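Side-chain contacts in glucoamylase (Thermoanaerobacterium thermosaccharolyticum, PDB 1LF6), which hydrolyses starch-type glucans as an exo-acting glucoamylase, probably releasing beta-D-glucose from the non-reducing ends of alpha-1,4-linked chains: residues A[403-408]-A[415-420]; A[539-544]-A[603-608]; A[300-305]-A[658-663]. All blocks are in the same frame, centred on the assembly; numbering follows the deposited sequence.

Contact 1: A[403-408]-A[415-420]; sequences ILSYRL and DSLVKP
S405 faces L417 and V418 with a hydroxyl that is already engaged: OG is hydrogen-bonded to the backbone O of P401, one turn earlier in the same helix, and CD1 of L417 lies 3.7 Å from that OG. The serine torsion explains both contacts. With OG opposite the carbonyl carbon and beside its own N (chi1 -70°), the oxygen can reach back to its own helix while its flank lies against the leucine. CG of L417 follows CD1 at 4.1 Å from the same OG. Next to this pair, CB of S405 approaches CG2 of V418 at 4.1 Å. The two segments belong to helices 395-407 and 414-428, consecutive in the (alpha/alpha) barrel of the family 15 glycosidase domain and joined by a short loop. A small side chain on the first helix thus meets branched ones on the second, and the nearest CA atoms, of S405 and V418, are 7.7 Å apart. Segment 415-420 is irregular, with a wider pi-type turn at 415-418 and a kink at P420, whose N makes no bond to the preceding turn. L417 also packs on V372 of helix 358-375, while V418 touches A458 and I461 of helix 445-464.

Contact 2: A[539-544]-A[603-608]; sequences LVRLGV and TGERGM
R541 reaches from the last turn of helix 538-541 to M608 and E605 on helix 600-612, within the (alpha/alpha) barrel domain. Its CB points toward that helix; CG lies anti to the backbone N (chi1 -178°), and the chain bends at chi2 (58°). NE then lies 3.8 Å from the methyl CE of M608, and CZ is 3.6 Å from CG of the same methionine. That CG sits above one guanidinium face, displaced toward the rim, where NH2 is 3.4 Å from M608 CB; NH1 of R541 is 3.8 Å from M608 CG. M608 is itself bent at chi2 and chi3, which folds CE back to the arginine. E605 CG lies at the guanidinium edge, 4.2 Å from R541 NH2. Also at the edge, in the guanidinium plane, a water accepts from NH2 of R541 at 2.9 Å and donates to the backbone O of E605 at 2.7 Å. NH1 is salt-bridged to D673 and NH2 to E658, whereas the carboxylate of E605 turns to R436. A leucine in place of R541 would probably leave D673 and E658 without their shared cationic mate and the water without its donor. The guanidinium thus divides its chemistry, offering one face to methionine carbons and its N-H groups to carboxylates and water, and the two acids are likely to stabilise its positive charge.

Contact 3: A[300-305]-A[658-663]; sequences NSMMIL and EYVILF
V660 packs against S301 and M302 where helices 296-306 and 653-668 of the (alpha/alpha) barrel lie side by side. The segments run closer to antiparallel than to perpendicular, at 141° between their N-to-C directions, and the axes of the two segments come within 9.9 Å at their closest. With CG1 of V660 anti to the backbone N (chi1 171°) and CG2 beside that N, the two methyls straddle the approach of the M302 sulfur. CG2 carries most of the contact and touches CB of S301 at 3.6 Å. The CB of M302 points neither at the second helix nor away from it, but bends at chi2 (-48°) and chi3 bring the sulfur over the valine, the two side chains crossing at about a right angle. M302 also packs on F352 and A355 of helix 342-355. S301 OG is hydrogen-bonded to L297 O and to H656 ND1; this buried hydroxyl therefore has a partner on each helix. That OG lies obliquely to the Y659 ring, 3.9 Å from CD1 of Y659, without a bond between them. The tyrosine OH is instead hydrogen-bonded to E625 OE1, and one face of the ring carries CB of F663, one turn on. The sulfur of M302 rests against both valine branches almost equally, with SD 3.6 Å from V660 CG2 and 3.7 Å from V660 CG1.

All three contacts lie in the family 15 glycosidase domain, and contact 2 touches both of the others. R541 NH2 and E658 OE2 form a 2.9 Å salt bridge that joins contacts 2 and 3, the centres of the two contacts lying about 17 Å apart. I403 CD1 packs on L542 CD2 at 4.0 Å, linking contact 1 to contact 2. Contacts 1 and 3 do not touch, their nearest atoms being about 7 Å apart. Along the chain, contact 3 closes a long loop within which contacts 1 and 2 follow in series. Contact 2 approaches the catalytic region: the E605 side chain is about 11 Å from that of E435, the probable proton acceptor, whereas contacts 1 and 3 lie away from the probable active-site residues.

Contact 1: A[403-408]-A[415-420]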
# COMPACT_ATOMS: atom_id res chain seq x y z
N ILE A 403 20.06 -0.26 12.09
CA ILE A 403 19.79 -1.64 12.48
C ILE A 403 19.80 -2.54 11.24
O ILE A 403 20.31 -3.66 11.30
CB ILE A 403 18.41 -1.74 13.19
CG1 ILE A 403 18.42 -0.84 14.44
CG2 ILE A 403 18.13 -3.19 13.60
CD1 ILE A 403 17.09 -0.75 15.14
N LEU A 404 19.26 -2.04 10.13
CA LEU A 404 19.23 -2.80 8.89
C LEU A 404 20.66 -2.98 8.35
O LEU A 404 21.01 -4.04 7.84
CB LEU A 404 18.36 -2.09 7.85
CG LEU A 404 18.15 -2.79 6.50
CD1 LEU A 404 17.54 -4.15 6.71
CD2 LEU A 404 17.24 -1.93 5.62
N SER A 405 21.48 -1.93 8.45
CA SER A 405 22.85 -2.00 7.98
C SER A 405 23.57 -3.12 8.72
O SER A 405 24.39 -3.85 8.15
CB SER A 405 23.57 -0.67 8.24
OG SER A 405 23.08 0.34 7.38
N TYR A 406 23.26 -3.27 10.00
CA TYR A 406 23.86 -4.30 10.82
C TYR A 406 23.44 -5.70 10.40
O TYR A 406 24.27 -6.59 10.24
CB TYR A 406 23.51 -4.08 12.30
CG TYR A 406 23.75 -5.30 13.14
CD1 TYR A 406 22.69 -6.14 13.50
CD2 TYR A 406 25.04 -5.67 13.53
CE1 TYR A 406 22.91 -7.31 14.22
CE2 TYR A 406 25.27 -6.83 14.24
CZ TYR A 406 24.20 -7.65 14.58
OH TYR A 406 24.44 -8.82 15.24
N ARG A 407 22.14 -5.91 10.21
CA ARG A 407 21.64 -7.22 9.82
C ARG A 407 22.10 -7.63 8.42
O ARG A 407 22.29 -8.81 8.16
CB ARG A 407 20.11 -7.25 9.91
CG ARG A 407 19.59 -7.14 11.33
CD ARG A 407 18.18 -7.67 11.42
NE ARG A 407 18.13 -9.09 11.08
CZ ARG A 407 17.16 -9.66 10.38
NH1 ARG A 407 16.15 -8.92 9.92
NH2 ARG A 407 17.20 -10.96 10.12
N LEU A 408 22.28 -6.66 7.54
CA LEU A 408 22.75 -6.95 6.19
C LEU A 408 24.28 -6.96 6.16
O LEU A 408 24.89 -7.17 5.11
CB LEU A 408 22.20 -5.91 5.20
CG LEU A 408 20.72 -6.09 4.85
CD1 LEU A 408 20.21 -4.91 4.05
CD2 LEU A 408 20.55 -7.37 4.07
N ASP A 415 30.52 5.24 7.08
CA ASP A 415 30.77 6.67 6.87
C ASP A 415 29.60 7.45 6.29
O ASP A 415 29.32 8.57 6.72
CB ASP A 415 31.98 6.88 5.94
CG ASP A 415 33.29 6.47 6.58
OD1 ASP A 415 33.61 6.98 7.68
OD2 ASP A 415 34.02 5.65 5.98
N SER A 416 28.92 6.87 5.31
CA SER A 416 27.81 7.57 4.66
C SER A 416 26.43 7.40 5.30
O SER A 416 25.55 8.23 5.08
CB SER A 416 27.73 7.14 3.19
OG SER A 416 27.39 5.77 3.08
N LEU A 417 26.25 6.36 6.10
CA LEU A 417 24.94 6.11 6.71
C LEU A 417 24.92 6.00 8.24
O LEU A 417 24.25 6.78 8.92
CB LEU A 417 24.36 4.82 6.11
CG LEU A 417 22.92 4.37 6.41
CD1 LEU A 417 22.75 4.00 7.89
CD2 LEU A 417 21.97 5.48 6.02
N VAL A 418 25.66 5.04 8.77
CA VAL A 418 25.70 4.79 10.20
C VAL A 418 26.18 5.94 11.07
O VAL A 418 25.46 6.39 11.96
CB VAL A 418 26.54 3.53 10.51
CG1 VAL A 418 26.58 3.28 12.01
CG2 VAL A 418 25.95 2.32 9.78
N LYS A 419 27.39 6.43 10.81
CA LYS A 419 27.94 7.52 11.62
C LYS A 419 27.08 8.79 11.60
O LYS A 419 26.78 9.34 12.65
CB LYS A 419 29.38 7.83 11.19
CG LYS A 419 30.03 8.96 11.97
CD LYS A 419 31.56 8.80 11.96
CE LYS A 419 32.24 10.10 12.36
NZ LYS A 419 31.70 10.68 13.61
N PRO A 420 26.69 9.27 10.41
CA PRO A 420 25.87 10.49 10.44
C PRO A 420 24.54 10.33 11.20
O PRO A 420 24.13 11.24 11.93
CB PRO A 420 25.67 10.81 8.96
CG PRO A 420 25.90 9.49 8.26
CD PRO A 420 27.03 8.88 9.04

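Contact 2: A[539-544]-A[603-608]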
# COMPACT_ATOMS: atom_id res chain seq x y z
N LEU A 539 9.86 -2.86 22.57
CA LEU A 539 10.93 -3.04 23.55
C LEU A 539 11.44 -4.48 23.51
O LEU A 539 12.64 -4.72 23.51
CB LEU A 539 10.42 -2.73 24.97
CG LEU A 539 10.19 -1.26 25.35
CD1 LEU A 539 9.32 -1.20 26.60
CD2 LEU A 539 11.53 -0.56 25.58
N VAL A 540 10.52 -5.44 23.48
CA VAL A 540 10.89 -6.85 23.43
C VAL A 540 11.28 -7.28 22.01
O VAL A 540 12.25 -8.02 21.81
CB VAL A 540 9.74 -7.75 23.95
CG1 VAL A 540 9.30 -7.29 25.35
CG2 VAL A 540 8.57 -7.71 23.00
N ARG A 541 10.53 -6.80 21.02
CA ARG A 541 10.79 -7.10 19.62
C ARG A 541 12.24 -6.77 19.23
O ARG A 541 12.89 -7.52 18.49
CB ARG A 541 9.84 -6.30 18.73
CG ARG A 541 9.96 -6.55 17.23
CD ARG A 541 9.73 -8.02 16.88
NE ARG A 541 9.54 -8.19 15.44
CZ ARG A 541 8.39 -7.97 14.80
NH1 ARG A 541 8.33 -8.15 13.48
NH2 ARG A 541 7.30 -7.61 15.45
N LEU A 542 12.75 -5.66 19.74
CA LEU A 542 14.12 -5.23 19.44
C LEU A 542 15.20 -5.77 20.38
O LEU A 542 16.38 -5.49 20.19
CB LEU A 542 14.18 -3.70 19.42
CG LEU A 542 13.54 -3.05 18.18
CD1 LEU A 542 13.17 -1.60 18.47
CD2 LEU A 542 14.51 -3.15 17.01
N GLY A 543 14.79 -6.56 21.37
CA GLY A 543 15.74 -7.13 22.32
C GLY A 543 16.24 -6.18 23.38
O GLY A 543 17.32 -6.37 23.97
N VAL A 544 15.45 -5.14 23.65
CA VAL A 544 15.80 -4.13 24.64
C VAL A 544 15.30 -4.53 26.02
O VAL A 544 15.94 -4.24 27.03
CB VAL A 544 15.23 -2.75 24.22
CG1 VAL A 544 15.51 -1.71 25.29
CG2 VAL A 544 15.86 -2.32 22.90
N THR A 603 -1.93 -7.23 15.35
CA THR A 603 -2.22 -8.62 15.68
C THR A 603 -0.92 -9.38 15.41
O THR A 603 -0.52 -10.25 16.17
CB THR A 603 -3.33 -9.19 14.77
OG1 THR A 603 -4.57 -8.56 15.08
CG2 THR A 603 -3.46 -10.71 14.97
N GLY A 604 -0.27 -9.02 14.30
CA GLY A 604 0.99 -9.64 13.94
C GLY A 604 2.07 -9.31 14.95
O GLY A 604 2.84 -10.19 15.35
N GLU A 605 2.14 -8.05 15.38
CA GLU A 605 3.16 -7.66 16.35
C GLU A 605 2.96 -8.39 17.68
O GLU A 605 3.95 -8.74 18.33
CB GLU A 605 3.17 -6.14 16.56
CG GLU A 605 3.80 -5.37 15.40
CD GLU A 605 4.17 -3.94 15.76
OE1 GLU A 605 4.62 -3.21 14.86
OE2 GLU A 605 4.03 -3.55 16.93
N ARG A 606 1.71 -8.61 18.09
CA ARG A 606 1.46 -9.33 19.34
C ARG A 606 1.91 -10.78 19.18
O ARG A 606 2.45 -11.38 20.11
CB ARG A 606 -0.03 -9.32 19.70
CG ARG A 606 -0.38 -10.31 20.81
CD ARG A 606 0.31 -9.98 22.15
NE ARG A 606 -0.42 -8.94 22.86
CZ ARG A 606 -1.08 -9.13 23.99
NH1 ARG A 606 -1.71 -8.11 24.55
NH2 ARG A 606 -1.09 -10.31 24.59
N GLY A 607 1.67 -11.33 18.00
CA GLY A 607 2.07 -12.70 17.73
C GLY A 607 3.58 -12.83 17.86
O GLY A 607 4.09 -13.81 18.40
N MET A 608 4.29 -11.82 17.36
CA MET A 608 5.74 -11.83 17.44
C MET A 608 6.18 -11.76 18.89
O MET A 608 7.16 -12.40 19.28
CB MET A 608 6.32 -10.67 16.63
CG MET A 608 6.25 -10.87 15.13
SD MET A 608 7.12 -12.37 14.57
CE MET A 608 8.82 -11.85 14.68
O HOH W 1 6.31 -7.43 18.22

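Contact 3: A[300-305]-A[658-663]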
# COMPACT_ATOMS: atom_id res chain seq x y z
N ASN A 300 1.87 -14.42 -1.77
CA ASN A 300 1.09 -13.24 -2.16
C ASN A 300 1.72 -12.00 -1.54
O ASN A 300 1.94 -11.00 -2.22
CB ASN A 300 -0.37 -13.38 -1.70
CG ASN A 300 -1.28 -12.30 -2.30
OD1 ASN A 300 -1.98 -11.59 -1.58
ND2 ASN A 300 -1.27 -12.18 -3.62
N SER A 301 2.00 -12.06 -0.24
CA SER A 301 2.60 -10.93 0.47
C SER A 301 3.94 -10.53 -0.15
O SER A 301 4.20 -9.35 -0.37
CB SER A 301 2.80 -11.27 1.95
OG SER A 301 1.56 -11.56 2.58
N MET A 302 4.80 -11.51 -0.42
CA MET A 302 6.11 -11.21 -0.99
C MET A 302 6.06 -10.58 -2.38
O MET A 302 6.89 -9.74 -2.71
CB MET A 302 6.99 -12.46 -1.00
CG MET A 302 7.41 -12.94 0.40
SD MET A 302 8.05 -11.62 1.45
CE MET A 302 9.41 -10.98 0.45
N MET A 303 5.09 -10.97 -3.20
CA MET A 303 4.97 -10.40 -4.54
C MET A 303 4.48 -8.96 -4.41
O MET A 303 4.97 -8.06 -5.11
CB MET A 303 3.98 -11.21 -5.38
CG MET A 303 4.39 -12.67 -5.57
SD MET A 303 3.38 -13.57 -6.76
CE MET A 303 4.49 -13.72 -8.03
N ILE A 304 3.51 -8.75 -3.53
CA ILE A 304 2.96 -7.42 -3.31
C ILE A 304 4.09 -6.48 -2.90
O ILE A 304 4.19 -5.36 -3.41
CB ILE A 304 1.86 -7.43 -2.22
CG1 ILE A 304 0.61 -8.12 -2.77
CG2 ILE A 304 1.54 -6.00 -1.78
CD1 ILE A 304 -0.51 -8.23 -1.76
N LEU A 305 4.95 -6.93 -1.99
CA LEU A 305 6.07 -6.10 -1.54
C LEU A 305 7.00 -5.85 -2.72
O LEU A 305 7.39 -4.72 -2.99
CB LEU A 305 6.83 -6.79 -0.40
CG LEU A 305 6.05 -7.03 0.89
CD1 LEU A 305 6.96 -7.66 1.93
CD2 LEU A 305 5.48 -5.70 1.41
N GLU A 658 4.82 -7.83 8.09
CA GLU A 658 4.67 -8.37 9.43
C GLU A 658 4.15 -9.80 9.34
O GLU A 658 4.60 -10.67 10.08
CB GLU A 658 3.71 -7.51 10.25
CG GLU A 658 3.62 -7.90 11.73
CD GLU A 658 4.90 -7.60 12.50
OE1 GLU A 658 5.81 -6.96 11.94
OE2 GLU A 658 4.98 -7.99 13.69
N TYR A 659 3.19 -10.05 8.44
CA TYR A 659 2.66 -11.41 8.30
C TYR A 659 3.76 -12.38 7.87
O TYR A 659 3.87 -13.47 8.42
CB TYR A 659 1.51 -11.48 7.28
CG TYR A 659 1.11 -12.91 6.98
CD1 TYR A 659 1.69 -13.61 5.92
CD2 TYR A 659 0.25 -13.60 7.83
CE1 TYR A 659 1.43 -14.97 5.72
CE2 TYR A 659 -0.02 -14.96 7.64
CZ TYR A 659 0.57 -15.63 6.58
OH TYR A 659 0.33 -16.97 6.40
N VAL A 660 4.56 -11.97 6.89
CA VAL A 660 5.65 -12.82 6.41
C VAL A 660 6.60 -13.17 7.56
O VAL A 660 6.92 -14.34 7.77
CB VAL A 660 6.44 -12.10 5.29
CG1 VAL A 660 7.71 -12.88 4.95
CG2 VAL A 660 5.56 -11.98 4.07
N ILE A 661 7.04 -12.15 8.30
CA ILE A 661 7.96 -12.36 9.41
C ILE A 661 7.35 -13.22 10.52
O ILE A 661 8.04 -14.05 11.12
CB ILE A 661 8.44 -11.00 9.98
CG1 ILE A 661 9.32 -10.30 8.93
CG2 ILE A 661 9.21 -11.20 11.27
CD1 ILE A 661 9.57 -8.83 9.21
N LEU A 662 6.06 -13.03 10.79
CA LEU A 662 5.37 -13.80 11.82
C LEU A 662 5.22 -15.26 11.39
O LEU A 662 5.50 -16.18 12.15
CB LEU A 662 3.98 -13.22 12.09
CG LEU A 662 3.08 -14.04 13.01
CD1 LEU A 662 3.76 -14.18 14.36
CD2 LEU A 662 1.72 -13.37 13.14
N PHE A 663 4.76 -15.44 10.16
CA PHE A 663 4.58 -16.76 9.57
C PHE A 663 5.87 -17.57 9.69
O PHE A 663 5.87 -18.70 10.16
CB PHE A 663 4.19 -16.60 8.10
CG PHE A 663 4.11 -17.89 7.34
CD1 PHE A 663 3.08 -18.79 7.57
CD2 PHE A 663 5.09 -18.22 6.40
CE1 PHE A 663 3.03 -20.01 6.88
CE2 PHE A 663 5.05 -19.43 5.71
CZ PHE A 663 4.01 -20.32 5.95